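Long-range contacts in L-lactate dehydrogenase (Trichomonas vaginalis, PDB 4UUL), which reversibly reduces pyruvate to L-lactate with NADH as cofactor and belongs to the type 2 malate dehydrogenase family: residues G268-E273 and G282-F287; L100-S105 and K324-N329; R161-V166 and K175-I180. The protein carries 1 engineered substitution. One frame throughout, in Å; residues are numbered along the deposited sequence.

How the contacts relate
Going from the N terminus, the first half of contact 2 comes early, on helix 97-118 of the NAD-binding domain, and its partner waits until helix 307-337 near the C terminus. The large loop it closes holds the other two contacts. Contact 3 comes first, a short closure between helix 156-170 and strand 177-183; contact 1 then pairs strands 265-270 and 284-291. These two follow one another without crossing, both within the C-terminal domain, whereas contact 2 joins the two domains. Contacts 1 and 2 touch through Gly282 O and Lys324 NZ, a probable hydrogen bond; contact 3 lies apart, its centre about 33 Å from that of contact 2.

Contact 1: residues G268-E273 and G282-F287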
loop_
_atom_site.group_PDB
_atom_site.type_symbol
_atom_site.label_atom_id
_atom_site.label_comp_id
_atom_site.label_asym_id
_atom_site.label_seq_id
_atom_site.Cartn_x
_atom_site.Cartn_y
_atom_site.Cartn_z
ATOM N N GLY B 268 -16.854 -5.904 14.564
ATOM C CA GLY B 268 -18.291 -6.093 14.477
ATOM C C GLY B 268 -18.567 -7.540 14.207
ATOM O O GLY B 268 -18.106 -8.079 13.205
ATOM N N ILE B 269 -19.355 -8.168 15.074
ATOM C CA ILE B 269 -19.705 -9.575 14.885
ATOM C C ILE B 269 -21.178 -9.752 15.157
ATOM O O ILE B 269 -21.770 -9.010 15.935
ATOM C CB ILE B 269 -18.870 -10.537 15.749
ATOM C CG1 ILE B 269 -18.933 -10.119 17.221
ATOM C CG2 ILE B 269 -17.443 -10.596 15.274
ATOM C CD1 ILE B 269 -18.429 -11.197 18.175
ATOM N N PRO B 270 -21.781 -10.751 14.502
ATOM C CA PRO B 270 -23.124 -11.163 14.943
ATOM C C PRO B 270 -23.095 -11.370 16.444
ATOM O O PRO B 270 -22.232 -12.064 16.957
ATOM C CB PRO B 270 -23.316 -12.505 14.206
ATOM C CG PRO B 270 -22.464 -12.348 12.968
ATOM C CD PRO B 270 -21.227 -11.653 13.495
ATOM N N VAL B 271 -24.049 -10.797 17.156
ATOM C CA VAL B 271 -23.978 -10.837 18.608
ATOM C C VAL B 271 -24.054 -12.266 19.095
ATOM O O VAL B 271 -25.017 -12.949 18.792
ATOM C CB VAL B 271 -25.133 -10.015 19.254
ATOM C CG1 VAL B 271 -25.239 -10.267 20.726
ATOM C CG2 VAL B 271 -24.958 -8.519 18.973
ATOM N N PRO B 272 -23.072 -12.728 19.901
ATOM C CA PRO B 272 -23.158 -14.084 20.463
ATOM C C PRO B 272 -24.204 -14.163 21.565
ATOM O O PRO B 272 -24.258 -13.333 22.426
ATOM C CB PRO B 272 -21.754 -14.350 21.063
ATOM C CG PRO B 272 -20.856 -13.310 20.478
ATOM C CD PRO B 272 -21.766 -12.113 20.184
ATOM N N GLU B 273 -25.020 -15.199 21.551
ATOM C CA GLU B 273 -26.011 -15.399 22.603
ATOM C C GLU B 273 -25.374 -15.382 23.981
ATOM O O GLU B 273 -25.954 -14.842 24.948
ATOM C CB GLU B 273 -26.796 -16.702 22.405
ATOM C CG GLU B 273 -27.989 -16.870 23.396
ATOM C CD GLU B 273 -28.848 -18.084 23.083
ATOM O OE1 GLU B 273 -28.711 -18.641 21.971
ATOM O OE2 GLU B 273 -29.664 -18.478 23.951
ATOM N N GLY B 282 -29.101 -10.684 17.415
ATOM C CA GLY B 282 -29.910 -10.315 16.260
ATOM C C GLY B 282 -29.356 -9.179 15.413
ATOM O O GLY B 282 -29.958 -8.882 14.392
ATOM N N VAL B 283 -28.261 -8.555 15.838
ATOM C CA VAL B 283 -27.594 -7.528 15.067
ATOM C C VAL B 283 -26.094 -7.877 15.016
ATOM O O VAL B 283 -25.655 -8.839 15.649
ATOM C CB VAL B 283 -27.804 -6.132 15.633
ATOM C CG1 VAL B 283 -29.262 -5.702 15.506
ATOM C CG2 VAL B 283 -27.324 -6.030 17.076
ATOM N N VAL B 284 -25.348 -7.067 14.272
ATOM C CA VAL B 284 -23.888 -7.126 14.189
ATOM C C VAL B 284 -23.395 -5.941 15.001
ATOM O O VAL B 284 -23.785 -4.795 14.746
ATOM C CB VAL B 284 -23.429 -7.113 12.731
ATOM C CG1 VAL B 284 -21.898 -6.940 12.630
ATOM C CG2 VAL B 284 -23.906 -8.345 12.016
ATOM N N PHE B 285 -22.533 -6.204 15.994
ATOM C CA PHE B 285 -22.218 -5.238 17.047
ATOM C C PHE B 285 -20.711 -5.303 17.292
ATOM O O PHE B 285 -20.161 -6.402 17.386
ATOM C CB PHE B 285 -23.011 -5.690 18.283
ATOM C CG PHE B 285 -23.052 -4.701 19.440
ATOM C CD1 PHE B 285 -21.988 -4.576 20.350
ATOM C CD2 PHE B 285 -24.195 -3.953 19.663
ATOM C CE1 PHE B 285 -22.064 -3.703 21.399
ATOM C CE2 PHE B 285 -24.253 -3.078 20.729
ATOM C CZ PHE B 285 -23.217 -2.937 21.588
ATOM N N SER B 286 -20.044 -4.140 17.361
ATOM C CA SER B 286 -18.625 -4.160 17.631
ATOM C C SER B 286 -18.350 -4.464 19.102
ATOM O O SER B 286 -18.934 -3.844 20.009
ATOM C CB SER B 286 -17.986 -2.821 17.237
ATOM O OG SER B 286 -16.583 -2.904 17.425
ATOM N N PHE B 287 -17.540 -5.491 19.318
ATOM C CA PHE B 287 -17.107 -5.938 20.653
ATOM C C PHE B 287 -15.589 -5.944 20.728
ATOM O O PHE B 287 -14.925 -6.074 19.684
ATOM C CB PHE B 287 -17.512 -7.392 20.897
ATOM C CG PHE B 287 -18.993 -7.628 21.193
ATOM C CD1 PHE B 287 -19.493 -7.479 22.454
ATOM C CD2 PHE B 287 -19.860 -8.010 20.196
ATOM C CE1 PHE B 287 -20.810 -7.722 22.756
ATOM C CE2 PHE B 287 -21.200 -8.280 20.483
ATOM C CZ PHE B 287 -21.656 -8.160 21.761
HETATM O O HOH W 1 -26.921 -12.446 16.912
#
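Strands 268-270 and 284-287 run antiparallel with a strong twist, 131° between their directions, and Ile269 and Phe285 form the hydrogen-bonded pair, set between the non-hydrogen-bonded pairs Gly268-Ser286 and Pro270-Val284. Ile269 N gives to Phe285 O at 3.0 Å, and Phe285 N returns the bond to Ile269 O. Just past the end of the first strand, Val271 N reaches Val283 O at 2.9 Å, nearly along the C=O axis. Pro270 falls in a non-hydrogen-bonded pair, so its missing N-H breaks none of the bonds to the partner strand. Farther out, water 1 continues the pairing by giving to Val271 O and accepting from Gly282 N.

On the side of Ile269, Phe285 and Phe287 the packing is mostly apolar. Val271 CG2, anti to its carbonyl carbon, comes within 3.5 Å of Phe285 CB and 3.9 Å of Val283 CG2, and also meets the edge of the Phe287 ring. Phe285 CD1 lies over one face of that same ring, toward its rim. The side chains of Ile269 and Phe287 cross at about a right angle, Ile269 CG1 3.8 Å from Phe287 CD2; chi1 of 53° places CG1 between the backbone N and carbonyl carbon. Pro272 CD meets Phe287 CE2 tip to tip at 3.9 Å. Across the sheet, Val284 CG1 lies directly on the backbone of Gly268, 3.7 Å from its C, with no side chain in between.

Helix 307-337 packs on Val283 and Phe285, and helix 132-141 on Pro270 and Val284. Ser286 OG bonds to Val182 O, and its side chain is about 7 Å from that of His186, the predicted proton acceptor. The arrangement is a beta hairpin, the first two strands of a three-stranded antiparallel meander in the C-terminal domain of this lactate/malate dehydrogenase.

Contact 2: residues L100-S105 and K324-N329; sequences LISSNS and KEIALN
Ser102 O is gripped twice by Ser105: the hydroxyl OG donates to it at 2.7 Å, and the backbone N adds a weak bond at 3.1 Å. With chi1 at 70°, Ser105 OG stands between its own N and carbonyl carbon and folds back onto the helix. Ser105 CB presses on Ala327 CB at 3.8 Å. No hydrogen bond crosses between the two helices; the contact is one of methyls and small side chains. Ala327 CB is met also by Ile101 CG2, at 3.8 Å, and the same Ile101 CG2 lies 3.9 Å from Ile326 CG2. The two isoleucines cross at about a right angle. Ile326 CG2 also comes 3.7 Å from Ser102 OG, a hydroxyl whose own hydrogen bond goes to Ala98 O. Because serine and alanine meet at the crossing, the axes can approach to 8.3 Å, inclined at 50°.

Away from the interface, Asn104 ND2 and N both give to Leu100 O, from opposite faces of its plane, and Asn104 OD1 accepts from Met89 N; Asn104 is a predicted NAD(+)-binding residue. Helix 97-118 belongs to the NAD-binding domain and helix 307-337 to the C-terminal one, so the pair bridges the domains, with Thr134 and Ile138 of helix 132-141 packing against Ala327 beside it.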
loop_
_atom_site.group_PDB
_atom_site.type_symbol
_atom_site.label_atom_id
_atom_site.label_comp_id
_atom_site.label_asym_id
_atom_site.label_seq_id
_atom_site.Cartn_x
_atom_site.Cartn_y
_atom_site.Cartn_z
ATOM N N LEU B 100 -29.992 5.758 3.117
ATOM C CA LEU B 100 -28.710 5.119 2.902
ATOM C C LEU B 100 -28.800 3.633 3.290
ATOM O O LEU B 100 -28.299 2.749 2.570
ATOM C CB LEU B 100 -27.647 5.789 3.753
ATOM C CG LEU B 100 -26.249 5.130 3.658
ATOM C CD1 LEU B 100 -25.621 5.354 2.269
ATOM C CD2 LEU B 100 -25.382 5.673 4.735
ATOM N N ILE B 101 -29.413 3.346 4.435
ATOM C CA ILE B 101 -29.605 1.979 4.861
ATOM C C ILE B 101 -30.461 1.262 3.838
ATOM O O ILE B 101 -30.143 0.138 3.445
ATOM C CB ILE B 101 -30.238 1.935 6.249
ATOM C CG1 ILE B 101 -29.282 2.478 7.307
ATOM C CG2 ILE B 101 -30.720 0.555 6.568
ATOM C CD1 ILE B 101 -30.017 2.951 8.550
ATOM N N SER B 102 -31.550 1.900 3.411
ATOM C CA SER B 102 -32.474 1.272 2.470
ATOM C C SER B 102 -31.832 0.934 1.133
ATOM O O SER B 102 -31.958 -0.174 0.647
ATOM C CB SER B 102 -33.643 2.191 2.198
ATOM O OG SER B 102 -34.416 2.308 3.360
ATOM N N SER B 103 -31.069 1.859 0.570
ATOM C CA SER B 103 -30.519 1.601 -0.744
ATOM C C SER B 103 -29.517 0.440 -0.651
ATOM O O SER B 103 -29.390 -0.411 -1.544
ATOM C CB SER B 103 -29.883 2.879 -1.302
ATOM O OG SER B 103 -28.728 3.211 -0.525
ATOM N N ASN B 104 -28.751 0.410 0.421
ATOM C CA ASN B 104 -27.749 -0.640 0.576
ATOM C C ASN B 104 -28.352 -2.012 0.871
ATOM O O ASN B 104 -27.717 -3.030 0.650
ATOM C CB ASN B 104 -26.690 -0.234 1.588
ATOM C CG ASN B 104 -25.688 0.689 0.961
ATOM O OD1 ASN B 104 -24.801 0.232 0.257
ATOM N ND2 ASN B 104 -25.852 1.967 1.144
ATOM N N SER B 105 -29.564 -2.046 1.452
ATOM C CA SER B 105 -30.145 -3.306 1.820
ATOM C C SER B 105 -30.268 -4.226 0.603
ATOM O O SER B 105 -30.015 -5.410 0.714
ATOM C CB SER B 105 -31.490 -3.113 2.552
ATOM O OG SER B 105 -32.511 -2.643 1.668
ATOM N N LYS B 324 -31.732 -2.204 11.394
ATOM C CA LYS B 324 -32.139 -3.490 10.862
ATOM C C LYS B 324 -33.596 -3.435 10.412
ATOM O O LYS B 324 -33.937 -3.929 9.351
ATOM C CB LYS B 324 -31.906 -4.591 11.916
ATOM C CG LYS B 324 -32.340 -5.960 11.469
ATOM C CD LYS B 324 -32.127 -6.984 12.557
ATOM C CE LYS B 324 -32.601 -8.354 12.198
ATOM N NZ LYS B 324 -32.514 -9.307 13.343
ATOM N N GLU B 325 -34.457 -2.904 11.274
ATOM C CA GLU B 325 -35.843 -2.748 10.928
ATOM C C GLU B 325 -36.037 -1.915 9.649
ATOM O O GLU B 325 -36.860 -2.232 8.797
ATOM C CB GLU B 325 -36.577 -2.091 12.100
ATOM C CG GLU B 325 -38.087 -1.873 11.897
ATOM C CD GLU B 325 -38.656 -1.116 13.115
ATOM O OE1 GLU B 325 -38.321 -1.491 14.264
ATOM O OE2 GLU B 325 -39.354 -0.114 12.915
ATOM N N ILE B 326 -35.283 -0.832 9.519
ATOM C CA ILE B 326 -35.408 0.007 8.331
ATOM C C ILE B 326 -35.052 -0.800 7.082
ATOM O O ILE B 326 -35.736 -0.755 6.073
ATOM C CB ILE B 326 -34.464 1.257 8.428
ATOM C CG1 ILE B 326 -34.960 2.226 9.511
ATOM C CG2 ILE B 326 -34.335 1.951 7.053
ATOM C CD1 ILE B 326 -33.969 3.302 9.853
ATOM N N ALA B 327 -33.943 -1.538 7.143
ATOM C CA ALA B 327 -33.443 -2.305 6.009
ATOM C C ALA B 327 -34.444 -3.383 5.641
ATOM O O ALA B 327 -34.807 -3.511 4.472
ATOM C CB ALA B 327 -32.087 -2.943 6.349
ATOM N N LEU B 328 -34.914 -4.140 6.643
ATOM C CA LEU B 328 -35.875 -5.214 6.357
ATOM C C LEU B 328 -37.213 -4.680 5.851
ATOM O O LEU B 328 -37.786 -5.226 4.931
ATOM C CB LEU B 328 -36.063 -6.141 7.563
ATOM C CG LEU B 328 -34.822 -6.982 7.896
ATOM C CD1 LEU B 328 -35.093 -7.805 9.132
ATOM C CD2 LEU B 328 -34.413 -7.910 6.773
ATOM N N ASN B 329 -37.632 -3.551 6.373
ATOM C CA ASN B 329 -38.873 -2.962 5.893
ATOM C C ASN B 329 -38.752 -2.501 4.441
ATOM O O ASN B 329 -39.652 -2.692 3.636
ATOM C CB ASN B 329 -39.291 -1.781 6.767
ATOM C CG ASN B 329 -40.491 -1.020 6.161
ATOM O OD1 ASN B 329 -41.588 -1.559 6.099
ATOM N ND2 ASN B 329 -40.265 0.206 5.667
#

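Contact 3: residues R161-V166 and K175-I180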
loop_
_atom_site.group_PDB
_atom_site.type_symbol
_atom_site.label_atom_id
_atom_site.label_comp_id
_atom_site.label_asym_id
_atom_site.label_seq_id
_atom_site.Cartn_x
_atom_site.Cartn_y
_atom_site.Cartn_z
ATOM N N ARG B 161 -7.688 5.031 15.167
ATOM C CA ARG B 161 -7.791 6.461 15.369
ATOM C C ARG B 161 -7.746 6.803 16.844
ATOM O O ARG B 161 -7.105 7.781 17.267
ATOM C CB ARG B 161 -9.059 7.044 14.772
ATOM C CG ARG B 161 -9.031 7.139 13.290
ATOM C CD ARG B 161 -10.356 7.489 12.716
ATOM N NE ARG B 161 -10.298 7.752 11.291
ATOM C CZ ARG B 161 -11.330 7.727 10.479
ATOM N NH1 ARG B 161 -12.539 7.348 10.949
ATOM N NH2 ARG B 161 -11.118 8.007 9.222
ATOM N N ALA B 162 -8.507 6.047 17.637
ATOM C CA ALA B 162 -8.598 6.325 19.063
ATOM C C ALA B 162 -7.286 6.095 19.775
ATOM O O ALA B 162 -6.883 6.892 20.635
ATOM C CB ALA B 162 -9.690 5.465 19.683
ATOM N N TYR B 163 -6.568 5.039 19.387
ATOM C CA TYR B 163 -5.263 4.808 19.997
ATOM C C TYR B 163 -4.280 5.939 19.723
ATOM O O TYR B 163 -3.578 6.379 20.636
ATOM C CB TYR B 163 -4.648 3.474 19.521
ATOM C CG TYR B 163 -4.931 2.295 20.437
ATOM C CD1 TYR B 163 -4.091 1.980 21.493
ATOM C CD2 TYR B 163 -6.052 1.487 20.249
ATOM C CE1 TYR B 163 -4.367 0.911 22.323
ATOM C CE2 TYR B 163 -6.344 0.408 21.062
ATOM C CZ TYR B 163 -5.473 0.120 22.105
ATOM O OH TYR B 163 -5.724 -0.937 22.945
ATOM N N TYR B 164 -4.220 6.390 18.490
ATOM C CA TYR B 164 -3.263 7.443 18.213
ATOM C C TYR B 164 -3.628 8.719 18.972
ATOM O O TYR B 164 -2.767 9.387 19.550
ATOM C CB TYR B 164 -3.188 7.673 16.718
ATOM C CG TYR B 164 -1.901 8.456 16.404
ATOM C CD1 TYR B 164 -1.888 9.836 16.469
ATOM C CD2 TYR B 164 -0.689 7.785 16.062
ATOM C CE1 TYR B 164 -0.751 10.588 16.210
ATOM C CE2 TYR B 164 0.486 8.518 15.798
ATOM C CZ TYR B 164 0.450 9.898 15.876
ATOM O OH TYR B 164 1.585 10.579 15.599
ATOM N N GLU B 165 -4.916 9.040 19.043
ATOM C CA GLU B 165 -5.328 10.251 19.702
ATOM C C GLU B 165 -4.969 10.191 21.177
ATOM O O GLU B 165 -4.464 11.141 21.739
ATOM C CB GLU B 165 -6.829 10.464 19.492
ATOM C CG GLU B 165 -7.489 11.455 20.372
ATOM C CD GLU B 165 -6.937 12.887 20.202
ATOM O OE1 GLU B 165 -6.319 13.194 19.152
ATOM O OE2 GLU B 165 -7.116 13.710 21.133
ATOM N N VAL B 166 -5.270 9.077 21.827
ATOM C CA VAL B 166 -5.033 8.980 23.253
ATOM C C VAL B 166 -3.556 8.936 23.557
ATOM O O VAL B 166 -3.097 9.599 24.481
ATOM C CB VAL B 166 -5.763 7.755 23.851
ATOM C CG1 VAL B 166 -5.314 7.530 25.292
ATOM C CG2 VAL B 166 -7.275 7.972 23.743
ATOM N N LYS B 175 2.028 1.696 21.591
ATOM C CA LYS B 175 2.247 0.415 22.254
ATOM C C LYS B 175 2.091 0.466 23.773
ATOM O O LYS B 175 1.946 -0.588 24.407
ATOM C CB LYS B 175 3.634 -0.119 21.959
ATOM C CG LYS B 175 4.732 0.721 22.583
ATOM C CD LYS B 175 6.075 0.048 22.431
ATOM C CE LYS B 175 7.226 0.925 22.966
ATOM N NZ LYS B 175 7.181 1.246 24.405
ATOM N N ASP B 176 2.128 1.668 24.346
ATOM C CA ASP B 176 2.031 1.813 25.794
ATOM C C ASP B 176 0.639 2.152 26.281
ATOM O O ASP B 176 0.471 2.452 27.447
ATOM C CB ASP B 176 3.038 2.848 26.260
ATOM C CG ASP B 176 4.454 2.303 26.202
ATOM O OD1 ASP B 176 4.644 1.122 26.618
ATOM O OD2 ASP B 176 5.343 3.016 25.711
ATOM N N VAL B 177 -0.349 2.105 25.384
ATOM C CA VAL B 177 -1.760 2.295 25.737
ATOM C C VAL B 177 -2.403 0.946 25.490
ATOM O O VAL B 177 -1.998 0.242 24.584
ATOM C CB VAL B 177 -2.408 3.381 24.891
ATOM C CG1 VAL B 177 -3.874 3.573 25.256
ATOM C CG2 VAL B 177 -1.643 4.687 25.037
ATOM N N HIS B 178 -3.388 0.599 26.310
ATOM C CA HIS B 178 -3.998 -0.722 26.296
ATOM C C HIS B 178 -5.493 -0.629 26.520
ATOM O O HIS B 178 -5.949 0.185 27.304
ATOM C CB HIS B 178 -3.391 -1.570 27.425
ATOM C CG HIS B 178 -1.908 -1.658 27.352
ATOM N ND1 HIS B 178 -1.249 -2.566 26.550
ATOM C CD2 HIS B 178 -0.952 -0.920 27.955
ATOM C CE1 HIS B 178 0.060 -2.390 26.679
ATOM N NE2 HIS B 178 0.263 -1.394 27.525
ATOM N N ASP B 179 -6.216 -1.506 25.849
ATOM C CA ASP B 179 -7.630 -1.772 26.138
ATOM C C ASP B 179 -8.565 -0.617 25.847
ATOM O O ASP B 179 -9.592 -0.467 26.517
ATOM C CB ASP B 179 -7.811 -2.286 27.569
ATOM C CG ASP B 179 -7.123 -3.594 27.792
ATOM O OD1 ASP B 179 -7.030 -4.413 26.855
ATOM O OD2 ASP B 179 -6.643 -3.800 28.918
ATOM N N ILE B 180 -8.280 0.154 24.813
ATOM C CA ILE B 180 -9.289 1.025 24.189
ATOM C C ILE B 180 -10.222 0.165 23.337
ATOM O O ILE B 180 -9.761 -0.712 22.621
ATOM C CB ILE B 180 -8.628 2.113 23.327
ATOM C CG1 ILE B 180 -7.801 3.043 24.212
ATOM C CG2 ILE B 180 -9.677 2.857 22.511
ATOM C CD1 ILE B 180 -7.029 4.086 23.417
HETATM O O HOH W 2 -7.691 -2.571 22.466
#
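This is helix-against-strand packing inside the C-terminal domain, in which Tyr163 and Val166 of helix 156-170 lie against the beginning of the strand that follows, with Tyr163 and Ile180 at its centre. Ile180 CD1 sits 4.0 Å from the centroid of the Tyr163 ring and only 9° off its normal, a CH-pi contact over the centre of the face. Ile180 CB is over the ring too, 3.6 Å from Tyr163 CE2, as the two side chains slide past each other in opposite directions. At the ring edge, in plane, Val177 O comes to 3.3 Å from Tyr163 CE1. The ring lies here with chi1 at -94°, well off a staggered position.

The hydroxyl finishes the fit. Tyr163 OH donates to water 2 at 2.6 Å, and that water donates a hydrogen bond to Ile180 O at 2.8 Å; Ile180 N gives a weak bond back to Tyr163 OH at 3.3 Å. Direct and water-mediated links thus tie the phenol to both backbone polar atoms of Ile180, just after Asp179 takes a left-handed backbone conformation. Val166 meets Ile180 tip to tip, CB to CD1 at 3.9 Å, and Ala162 CB touches Ile180 CG2 at 3.8 Å.

Phe221 of helix 214-236 packs on Ala162 and Val166, and His178 pairs through its backbone with Thr198 of strand 198-201. Next to the contact, Arg161 NE forms a salt bridge with Asp58 of the second subunit, so one side of helix 156-170 takes part in the dimer interface while Ala162, Tyr163 and Val166 face the strand.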